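Local coordinates for protein alpha,alpha-trehalose-phosphate synthase (UDP-forming) (Burkholderia multivorans, PDB 5UOF) that is a glycosyltransferase of family 20, built on the two-domain GT-B fold and present as an assembly of two chains, at residues A[81-84]-A[85-89]; A[106-109]-A[110-113]; A[194-197]-A[198-201]; A[370-373]-A[374-377]. All coordinates share one frame; numbering follows the deposited sequence. Where two conformers were deposited one is given.

Contact 1 (A[81-84]-A[85-89]); sequences DYDQ and YYRGF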
loop_
_atom_site.group_PDB
_atom_site.type_symbol
_atom_site.label_atom_id
_atom_site.label_comp_id
_atom_site.label_asym_id
_atom_site.label_seq_id
_atom_site.Cartn_x
_atom_site.Cartn_y
_atom_site.Cartn_z
ATOM N N ASP A 81 19.941 -23.884 0.898
ATOM C CA ASP A 81 19.301 -23.415 -0.327
ATOM C C ASP A 81 17.786 -23.338 -0.163
ATOM O O ASP A 81 17.157 -22.363 -0.594
ATOM C CB ASP A 81 19.664 -24.328 -1.498
ATOM C CG ASP A 81 21.118 -24.191 -1.922
ATOM O OD1 ASP A 81 21.784 -23.225 -1.486
ATOM O OD2 ASP A 81 21.592 -25.048 -2.693
ATOM N N TYR A 82 17.183 -24.357 0.458
ATOM C CA TYR A 82 15.745 -24.327 0.708
ATOM C C TYR A 82 15.356 -23.112 1.540
ATOM O O TYR A 82 14.371 -22.430 1.237
ATOM C CB TYR A 82 15.289 -25.607 1.416
ATOM C CG TYR A 82 13.813 -25.587 1.753
ATOM C CD1 TYR A 82 12.870 -26.059 0.846
ATOM C CD2 TYR A 82 13.358 -25.073 2.968
ATOM C CE1 TYR A 82 11.517 -26.034 1.143
ATOM C CE2 TYR A 82 12.008 -25.038 3.270
ATOM C CZ TYR A 82 11.092 -25.519 2.353
ATOM O OH TYR A 82 9.747 -25.490 2.645
ATOM N N ASP A 83 16.105 -22.843 2.613
ATOM C CA ASP A 83 15.752 -21.722 3.482
ATOM C C ASP A 83 15.859 -20.397 2.743
ATOM O O ASP A 83 14.977 -19.539 2.868
ATOM C CB ASP A 83 16.634 -21.714 4.731
ATOM C CG ASP A 83 16.257 -22.806 5.727
ATOM O OD1 ASP A 83 15.152 -23.379 5.611
ATOM O OD2 ASP A 83 17.069 -23.085 6.635
ATOM N N GLN A 84 16.928 -20.206 1.967
ATOM C CA GLN A 84 17.113 -18.937 1.264
ATOM C C GLN A 84 16.107 -18.740 0.137
ATOM O O GLN A 84 15.832 -17.595 -0.241
ATOM C CB GLN A 84 18.545 -18.846 0.724
ATOM C CG GLN A 84 19.595 -18.812 1.830
ATOM C CD GLN A 84 21.005 -18.555 1.321
ATOM O OE1 GLN A 84 21.342 -18.899 0.188
ATOM N NE2 GLN A 84 21.837 -17.947 2.164
ATOM N N TYR A 85 15.546 -19.827 -0.400
ATOM C CA TYR A 85 14.563 -19.767 -1.471
ATOM C C TYR A 85 13.144 -19.608 -0.930
ATOM O O TYR A 85 12.383 -18.783 -1.435
ATOM C CB TYR A 85 14.672 -21.028 -2.337
ATOM C CG TYR A 85 13.874 -21.028 -3.632
ATOM C CD1 TYR A 85 12.492 -21.232 -3.631
ATOM C CD2 TYR A 85 14.510 -20.876 -4.861
ATOM C CE1 TYR A 85 11.763 -21.263 -4.824
ATOM C CE2 TYR A 85 13.794 -20.899 -6.053
ATOM C CZ TYR A 85 12.426 -21.102 -6.032
ATOM O OH TYR A 85 11.722 -21.138 -7.221
ATOM N N TYR A 86 12.774 -20.380 0.098
ATOM C CA TYR A 86 11.393 -20.424 0.577
ATOM C C TYR A 86 11.157 -19.753 1.926
ATOM O O TYR A 86 10.001 -19.444 2.244
ATOM C CB TYR A 86 10.911 -21.878 0.683
ATOM C CG TYR A 86 10.719 -22.532 -0.660
ATOM C CD1 TYR A 86 9.661 -22.162 -1.483
ATOM C CD2 TYR A 86 11.594 -23.517 -1.106
ATOM C CE1 TYR A 86 9.476 -22.756 -2.720
ATOM C CE2 TYR A 86 11.420 -24.124 -2.346
ATOM C CZ TYR A 86 10.356 -23.737 -3.144
ATOM O OH TYR A 86 10.179 -24.323 -4.373
ATOM N N ARG A 87 12.193 -19.545 2.733
ATOM C CA ARG A 87 12.040 -18.997 4.082
ATOM C C ARG A 87 12.930 -17.784 4.260
ATOM O O ARG A 87 13.616 -17.616 5.274
ATOM C CB ARG A 87 12.340 -20.052 5.140
ATOM C CG ARG A 87 11.450 -21.273 5.060
ATOM C CD ARG A 87 11.687 -22.221 6.220
ATOM N NE ARG A 87 11.286 -21.633 7.495
ATOM C CZ ARG A 87 12.133 -21.249 8.446
ATOM N NH1 ARG A 87 13.441 -21.402 8.279
ATOM N NH2 ARG A 87 11.668 -20.719 9.569
ATOM N N GLY A 88 12.948 -16.930 3.240
ATOM C CA GLY A 88 13.783 -15.752 3.287
ATOM C C GLY A 88 13.141 -14.569 2.599
ATOM O O GLY A 88 11.981 -14.252 2.851
ATOM N N PHE A 89 13.876 -13.953 1.677
ATOM C CA PHE A 89 13.482 -12.652 1.142
ATOM C C PHE A 89 12.176 -12.718 0.351
ATOM O O PHE A 89 11.334 -11.818 0.463
ATOM C CB PHE A 89 14.616 -12.105 0.265
ATOM C CG PHE A 89 14.236 -10.891 -0.539
ATOM C CD1 PHE A 89 14.244 -9.624 0.041
ATOM C CD2 PHE A 89 13.881 -11.014 -1.874
ATOM C CE1 PHE A 89 13.891 -8.509 -0.700
ATOM C CE2 PHE A 89 13.539 -9.904 -2.630
ATOM C CZ PHE A 89 13.531 -8.641 -2.039
HETATM O O HOH W 1 16.395 -15.436 1.252
HETATM O O HOH W 2 13.913 -16.051 -1.081
#
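Tyr82 and Tyr86 meet one turn apart on helix 79-86, in a local i to i+4 contact at the C-terminal end of that helix. The helix belongs to the half of this GT-B fold that is built on the mixed sheet. Tyr86 CB sits over one face of the Tyr82 ring in a CH-pi contact, 4.2 Å from the ring centroid and 18° off its normal. Further out, Tyr86 CD2 comes within 3.4 Å of Tyr82 CE1. The two rings are turned obliquely, with planes at 40°. Tyr82 can offer its face because its CG stands opposite the backbone N (chi1 177°), while Tyr86 CG stays beside its own N.

Beneath this pair the helical ladder continues: Tyr86 N donates to Tyr82 O over 2.8 Å, and Arg87 N to Asp83 O over an equal 2.8 Å. Arg87 is then the first residue to leave helical backbone angles. Its side chain runs alongside Asp83, and Asp83 OD1 lies at the guanidinium edge, 3.7 Å from Arg87 NH1, a long salt bridge. Arg87 CD approaches the edge of the Tyr82 ring.

On the other flank, Asp81 and Gln84 both send an oxygen to Arg117 on helix 109-127, and Tyr85 OH bonds to Asn17. Gly88 stands at the N-cap position of the next helix, so two helices follow each other almost without a break. A water spans the join, accepting from Phe89 N at 3.0 Å and lying 2.7 Å from Gln84 O.

Contact 2 (A[106-109]-A[110-113]); sequences RFDR and QEYA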
loop_
_atom_site.group_PDB
_atom_site.type_symbol
_atom_site.label_atom_id
_atom_site.label_comp_id
_atom_site.label_asym_id
_atom_site.label_seq_id
_atom_site.Cartn_x
_atom_site.Cartn_y
_atom_site.Cartn_z
ATOM N N ARG A 106 9.566 -7.781 6.229
ATOM C CA ARG A 106 10.764 -7.775 7.075
ATOM C C ARG A 106 11.975 -7.915 6.157
ATOM O O ARG A 106 12.458 -9.026 5.917
ATOM C CB ARG A 106 10.725 -8.894 8.116
ATOM C CG ARG A 106 9.492 -8.876 9.027
ATOM C CD ARG A 106 9.475 -7.654 9.949
ATOM N NE ARG A 106 8.372 -7.714 10.914
ATOM C CZ ARG A 106 7.201 -7.092 10.776
ATOM N NH1 ARG A 106 6.954 -6.335 9.713
ATOM N NH2 ARG A 106 6.270 -7.220 11.714
ATOM N N PHE A 107 12.507 -6.790 5.686
ATOM C CA PHE A 107 13.672 -6.840 4.812
ATOM C C PHE A 107 14.966 -7.132 5.577
ATOM O O PHE A 107 15.234 -6.557 6.634
ATOM C CB PHE A 107 13.829 -5.533 4.041
ATOM C CG PHE A 107 15.081 -5.506 3.211
ATOM C CD1 PHE A 107 15.149 -6.221 2.020
ATOM C CD2 PHE A 107 16.190 -4.793 3.628
ATOM C CE1 PHE A 107 16.318 -6.223 1.247
ATOM C CE2 PHE A 107 17.357 -4.790 2.872
ATOM C CZ PHE A 107 17.417 -5.500 1.672
ATOM N N ASP A 108 15.790 -8.007 5.012
ATOM C CA ASP A 108 17.082 -8.336 5.604
ATOM C C ASP A 108 18.114 -8.471 4.494
ATOM O O ASP A 108 17.918 -9.245 3.555
ATOM C CB ASP A 108 17.005 -9.624 6.428
ATOM C CG ASP A 108 18.354 -10.040 6.982
ATOM O OD1 ASP A 108 18.779 -9.516 8.036
ATOM O OD2 ASP A 108 19.002 -10.873 6.345
ATOM N N ARG A 109 19.217 -7.727 4.609
ATOM C CA ARG A 109 20.208 -7.717 3.533
ATOM C C ARG A 109 20.735 -9.112 3.240
ATOM O O ARG A 109 20.922 -9.475 2.074
ATOM C CB ARG A 109 21.371 -6.785 3.882
ATOM C CG ARG A 109 21.030 -5.313 3.714
ATOM C CD ARG A 109 22.247 -4.402 4.003
ATOM N NE ARG A 109 21.814 -3.010 3.913
ATOM C CZ ARG A 109 22.592 -1.964 4.143
ATOM N NH1 ARG A 109 23.851 -2.146 4.497
ATOM N NH2 ARG A 109 22.091 -0.736 4.038
ATOM N N GLN A 110 21.014 -9.901 4.281
ATOM C CA GLN A 110 21.615 -11.203 4.020
ATOM C C GLN A 110 20.617 -12.140 3.357
ATOM O O GLN A 110 21.002 -12.944 2.499
ATOM C CB GLN A 110 22.165 -11.815 5.308
ATOM C CG GLN A 110 23.212 -10.963 6.006
ATOM C CD GLN A 110 24.201 -10.329 5.042
ATOM O OE1 GLN A 110 24.796 -11.009 4.201
ATOM N NE2 GLN A 110 24.380 -9.014 5.160
ATOM N N GLU A 111 19.337 -12.042 3.723
ATOM C CA GLU A 111 18.319 -12.834 3.034
ATOM C C GLU A 111 18.219 -12.441 1.568
ATOM O O GLU A 111 18.083 -13.303 0.694
ATOM C CB GLU A 111 16.958 -12.679 3.721
ATOM C CG GLU A 111 16.891 -13.345 5.079
ATOM C CD GLU A 111 15.508 -13.266 5.703
ATOM O OE1 GLU A 111 15.252 -13.999 6.682
ATOM O OE2 GLU A 111 14.680 -12.485 5.206
ATOM N N TYR A 112 18.298 -11.141 1.275
ATOM C CA TYR A 112 18.248 -10.703 -0.113
ATOM C C TYR A 112 19.446 -11.229 -0.894
ATOM O O TYR A 112 19.292 -11.708 -2.025
ATOM C CB TYR A 112 18.169 -9.170 -0.184
ATOM C CG TYR A 112 18.104 -8.651 -1.603
ATOM C CD1 TYR A 112 17.110 -9.095 -2.479
ATOM C CD2 TYR A 112 19.026 -7.729 -2.073
ATOM C CE1 TYR A 112 17.056 -8.639 -3.783
ATOM C CE2 TYR A 112 18.976 -7.263 -3.386
ATOM C CZ TYR A 112 17.988 -7.726 -4.229
ATOM O OH TYR A 112 17.931 -7.259 -5.518
ATOM N N ALA A 113 20.646 -11.157 -0.305
ATOM C CA ALA A 113 21.811 -11.753 -0.955
ATOM C C ALA A 113 21.590 -13.239 -1.206
ATOM O O ALA A 113 21.999 -13.767 -2.250
ATOM C CB ALA A 113 23.069 -11.542 -0.111
HETATM O O HOH W 3 14.040 -10.181 3.750
HETATM O O HOH W 4 13.238 -11.119 7.252
HETATM O O HOH W 5 21.398 -8.693 7.188
#
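Asp108 and Glu111 carry most of the polar contact where the loop turns into helix 109-127. Asp108 is the N-cap: its OD2 accepts from Glu111 N over 2.9 Å, moderately bent at 154°, on the lone pair facing away from OD1. With CG swung opposite its own backbone N (chi1 176°), the carboxylate reaches over the first turn of the helix. The main chain adds two regular helical bonds, from Tyr112 N to Asp108 O at 3.0 Å and from Ala113 N to Arg109 O at 2.9 Å.

Water completes the cap. In a capping box the residue three places on would bond directly to the N-cap amide; here one water does the bridging, donating to Glu111 OE2 at 2.8 Å and to Arg106 O, and accepting weakly from Asp108 N. A second water joins the same two oxygens. A third donates to Asp108 OD1 and accepts from Gln110 N. The two carboxylates come no closer than 4.8 Å, between Asp108 OD2 and Glu111 OE2, and the helix start probably eases their like charges.

The apolar part is small: Phe107 CE1 approaches Tyr112 CB at 3.8 Å, the two side chains meeting at a slant. Phe107 also packs on Phe89, and Tyr112 OH reaches Glu181. The Arg109 side chain, extended from CG to NE, leads away from the turn and forms salt bridges with Asp415 and Asp421 of the second subunit.

Contact 3 (A[194-197]-A[198-201]); sequences FQTD and ADRQ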
loop_
_atom_site.group_PDB
_atom_site.type_symbol
_atom_site.label_atom_id
_atom_site.label_comp_id
_atom_site.label_asym_id
_atom_site.label_seq_id
_atom_site.Cartn_x
_atom_site.Cartn_y
_atom_site.Cartn_z
ATOM N N PHE A 194 1.926 -10.376 -16.714
ATOM C CA PHE A 194 1.223 -10.125 -15.469
ATOM C C PHE A 194 -0.191 -10.685 -15.543
ATOM O O PHE A 194 -0.712 -10.985 -16.619
ATOM C CB PHE A 194 1.161 -8.623 -15.167
ATOM C CG PHE A 194 2.514 -7.986 -15.031
ATOM C CD1 PHE A 194 3.151 -7.966 -13.808
ATOM C CD2 PHE A 194 3.146 -7.433 -16.134
ATOM C CE1 PHE A 194 4.410 -7.396 -13.676
ATOM C CE2 PHE A 194 4.397 -6.860 -16.014
ATOM C CZ PHE A 194 5.023 -6.836 -14.777
ATOM N N GLN A 195 -0.832 -10.784 -14.377
ATOM C CA GLN A 195 -2.202 -11.292 -14.346
ATOM C C GLN A 195 -3.182 -10.304 -14.976
ATOM O O GLN A 195 -4.051 -10.701 -15.764
ATOM C CB GLN A 195 -2.618 -11.627 -12.909
ATOM C CG GLN A 195 -1.877 -12.857 -12.319
ATOM C CD GLN A 195 -2.522 -14.202 -12.683
ATOM O OE1 GLN A 195 -3.244 -14.325 -13.681
ATOM N NE2 GLN A 195 -2.273 -15.211 -11.853
ATOM N N THR A 196 -3.093 -9.015 -14.619
ATOM C CA THR A 196 -4.128 -8.061 -15.012
ATOM C C THR A 196 -3.509 -6.815 -15.630
ATOM O O THR A 196 -2.317 -6.554 -15.480
ATOM C CB THR A 196 -4.998 -7.631 -13.820
ATOM O OG1 THR A 196 -4.216 -6.859 -12.897
ATOM C CG2 THR A 196 -5.594 -8.846 -13.101
ATOM N N ASP A 197 -4.355 -6.039 -16.324
ATOM C CA ASP A 197 -3.893 -4.769 -16.874
ATOM C C ASP A 197 -3.357 -3.855 -15.782
ATOM O O ASP A 197 -2.398 -3.113 -16.012
ATOM C CB ASP A 197 -5.023 -4.071 -17.632
ATOM C CG ASP A 197 -4.528 -2.900 -18.461
ATOM O OD1 ASP A 197 -3.735 -3.128 -19.400
ATOM O OD2 ASP A 197 -4.925 -1.753 -18.173
ATOM N N ALA A 198 -3.957 -3.899 -14.592
ATOM C CA ALA A 198 -3.499 -3.052 -13.498
ATOM C C ALA A 198 -2.078 -3.404 -13.087
ATOM O O ALA A 198 -1.271 -2.511 -12.812
ATOM C CB ALA A 198 -4.450 -3.173 -12.308
ATOM N N ASP A 199 -1.757 -4.706 -13.026
ATOM C CA ASP A 199 -0.391 -5.127 -12.725
ATOM C C ASP A 199 0.568 -4.641 -13.805
ATOM O O ASP A 199 1.647 -4.114 -13.511
ATOM C CB ASP A 199 -0.320 -6.657 -12.612
ATOM C CG ASP A 199 -1.221 -7.209 -11.530
ATOM O OD1 ASP A 199 -1.216 -6.653 -10.410
ATOM O OD2 ASP A 199 -1.933 -8.201 -11.804
ATOM N N ARG A 200 0.190 -4.833 -15.068
ATOM C CA ARG A 200 1.000 -4.352 -16.183
ATOM C C ARG A 200 1.230 -2.849 -16.090
ATOM O O ARG A 200 2.351 -2.367 -16.310
ATOM C CB ARG A 200 0.311 -4.714 -17.504
ATOM C CG ARG A 200 1.022 -4.208 -18.747
ATOM C CD ARG A 200 0.069 -4.050 -19.930
ATOM N NE ARG A 200 -0.986 -3.082 -19.635
ATOM C CZ ARG A 200 -0.805 -1.763 -19.623
ATOM N NH1 ARG A 200 0.390 -1.249 -19.890
ATOM N NH2 ARG A 200 -1.818 -0.956 -19.337
ATOM N N GLN A 201 0.178 -2.092 -15.758
ATOM C CA GLN A 201 0.312 -0.641 -15.678
ATOM C C GLN A 201 1.174 -0.219 -14.496
ATOM O O GLN A 201 1.896 0.777 -14.596
ATOM C CB GLN A 201 -1.062 0.021 -15.577
ATOM C CG GLN A 201 -0.998 1.540 -15.709
ATOM C CD GLN A 201 -0.538 1.991 -17.090
ATOM O OE1 GLN A 201 -1.134 1.620 -18.103
ATOM N NE2 GLN A 201 0.515 2.801 -17.136
#
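The Phe194 ring carries the backbone of Asp199 over one face, with Asp199 O 4.1 Å above the ring centre, while Arg200 CA comes in obliquely near CD2. At the root of the ring, Phe194 CB presses on Asp199 CB at 3.5 Å. The second flat group, the Arg200 guanidinium, takes Asp197 at its edge. In the conformer of Asp197 described here, NE and NH2 form a side-on salt bridge, both to Asp197 OD1, at 2.8 Å from NE, and they reach it from one face of the carboxylate. Arg200 turns back to do this through a bend at chi3 (61°), and its NH2 also donates to Gln201 OE1.

Strand 191-194 of the mixed sheet runs here into helix 197-209, and a capping box marks the helix start. Asp199 N donates to Thr196 OG1 over 3.3 Å, and in return Thr196 N donates to Asp199 OD2 over 3.2 Å, on the anti side and 22° out of the carboxylate plane. Thr196 chi1 of 67° places OG1 between its N and carbonyl carbon, facing the turn. Asp199 OD1, the other oxygen, accepts from Phe167 N, and Gln195 ties the turn to His164 and Ile235.

Contact 4 (A[370-373]-A[374-377]); sequences LRDG and MNLV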
loop_
_atom_site.group_PDB
_atom_site.type_symbol
_atom_site.label_atom_id
_atom_site.label_comp_id
_atom_site.label_asym_id
_atom_site.label_seq_id
_atom_site.Cartn_x
_atom_site.Cartn_y
_atom_site.Cartn_z
ATOM N N LEU A 370 -8.377 -10.003 0.656
ATOM C CA LEU A 370 -7.985 -8.595 0.691
ATOM C C LEU A 370 -7.183 -8.211 -0.542
ATOM O O LEU A 370 -7.227 -7.053 -0.970
ATOM C CB LEU A 370 -7.166 -8.298 1.946
ATOM C CG LEU A 370 -7.855 -8.717 3.240
ATOM C CD1 LEU A 370 -6.999 -8.314 4.446
ATOM C CD2 LEU A 370 -9.271 -8.122 3.319
ATOM N N ARG A 371 -6.452 -9.167 -1.119
ATOM C CA ARG A 371 -5.636 -8.932 -2.299
ATOM C C ARG A 371 -5.260 -10.286 -2.887
ATOM O O ARG A 371 -4.854 -11.190 -2.148
ATOM C CB ARG A 371 -4.396 -8.108 -1.921
ATOM C CG ARG A 371 -3.454 -7.770 -3.062
ATOM C CD ARG A 371 -4.137 -6.999 -4.173
ATOM N NE ARG A 371 -4.458 -5.623 -3.795
ATOM C CZ ARG A 371 -4.620 -4.640 -4.678
ATOM N NH1 ARG A 371 -4.467 -4.887 -5.974
ATOM N NH2 ARG A 371 -4.897 -3.408 -4.262
ATOM N N ASP A 372 -5.404 -10.426 -4.210
ATOM C CA ASP A 372 -5.131 -11.702 -4.870
ATOM C C ASP A 372 -4.771 -11.433 -6.325
ATOM O O ASP A 372 -5.472 -10.685 -7.013
ATOM C CB ASP A 372 -6.363 -12.615 -4.767
ATOM C CG ASP A 372 -6.046 -14.087 -5.025
ATOM O OD1 ASP A 372 -5.295 -14.396 -5.982
ATOM O OD2 ASP A 372 -6.582 -14.940 -4.284
ATOM N N GLY A 373 -3.675 -12.028 -6.792
ATOM C CA GLY A 373 -3.286 -11.827 -8.180
ATOM C C GLY A 373 -4.378 -12.208 -9.162
ATOM O O GLY A 373 -4.506 -11.596 -10.230
ATOM N N MET A 374 -5.154 -13.241 -8.838
ATOM C CA MET A 374 -6.213 -13.688 -9.736
ATOM C C MET A 374 -7.353 -14.277 -8.918
ATOM O O MET A 374 -8.419 -13.666 -8.818
ATOM C CB MET A 374 -5.655 -14.697 -10.760
ATOM C CG MET A 374 -6.703 -15.277 -11.727
ATOM S SD MET A 374 -7.641 -13.996 -12.597
ATOM C CE MET A 374 -6.335 -13.057 -13.403
ATOM N N ASN A 375 -7.096 -15.438 -8.304
ATOM C CA ASN A 375 -8.001 -16.272 -7.514
ATOM C C ASN A 375 -8.740 -17.245 -8.420
ATOM O O ASN A 375 -9.781 -16.918 -9.006
ATOM C CB ASN A 375 -9.002 -15.478 -6.670
ATOM C CG ASN A 375 -9.621 -16.338 -5.600
ATOM O OD1 ASN A 375 -10.388 -17.245 -5.908
ATOM N ND2 ASN A 375 -9.248 -16.104 -4.348
ATOM N N LEU A 376 -8.204 -18.461 -8.527
ATOM C CA LEU A 376 -8.835 -19.476 -9.359
ATOM C C LEU A 376 -10.033 -20.130 -8.683
ATOM O O LEU A 376 -10.904 -20.663 -9.380
ATOM C CB LEU A 376 -7.799 -20.534 -9.761
ATOM C CG LEU A 376 -6.637 -19.973 -10.599
ATOM C CD1 LEU A 376 -5.562 -21.028 -10.810
ATOM C CD2 LEU A 376 -7.128 -19.434 -11.942
ATOM N N VAL A 377 -10.120 -20.085 -7.352
ATOM C CA VAL A 377 -11.326 -20.591 -6.694
ATOM C C VAL A 377 -12.560 -19.851 -7.197
ATOM O O VAL A 377 -13.603 -20.464 -7.430
ATOM C CB VAL A 377 -11.186 -20.513 -5.159
ATOM C CG1 VAL A 377 -12.547 -20.607 -4.478
ATOM C CG2 VAL A 377 -10.266 -21.628 -4.667
#
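Asp372 uses both carboxylate oxygens on the residues just ahead of it, one on the main chain of Met374 and one on the side chain of Asn375. With CG trans to its backbone N (chi1 -162°), the carboxylate folds forward over the turn. OD1 then accepts from Met374 N at 3.1 Å, a fairly straight bond at 161° that arrives on the anti side, well out of the carboxylate plane. This closes an Asx turn around Gly373.

Asn375 also holds its CG trans to N, and its side chain crosses that of Asp372 at about a right angle. Its ND2 donates to Asp372 OD2 over 2.9 Å from above the carboxylate plane, and Asn375 CB lies 3.4 Å from the same oxygen. Lys278 makes a salt bridge to OD2, so the amide and the ammonium group share it. Asn375 OD1 faces the other way and caps Ala378 N at the start of helix 376-384; the backbone at Asn375 has positive phi just before the helix.

Met374 bends at chi2 and chi3, bringing CE within 3.9 Å of Gly373 O and packing the side chain on Gln195. The loop lies near the centre of the chain. Between strand 364-367 and helix 376-384 of this GT-B protein, the chain makes an Asx turn that leads into the Asn375 N-cap.

In the fold
The contacts follow one another along the chain, each complete before the next begins. Contacts 1, 2 and 3 belong to the half built on the ten-strand mixed sheet; contact 4 follows strand 364-367 of the six-strand parallel sheet. Contacts 1 and 2, with centres 11 Å apart, touch where Phe89 meets Phe107 and Tyr112, packing helix 89-98 against the start of helix 109-127 and the loop before it. Contact 3 lies about 27 Å from both, centre to centre. Contacts 3 and 4 touch across the two halves, with Gln195 CB 3.3 Å from Gly373 O. Contacts 2, 3 and 4 form helix starts, and each touches the second subunit, contact 2 through the salt bridges of Arg109.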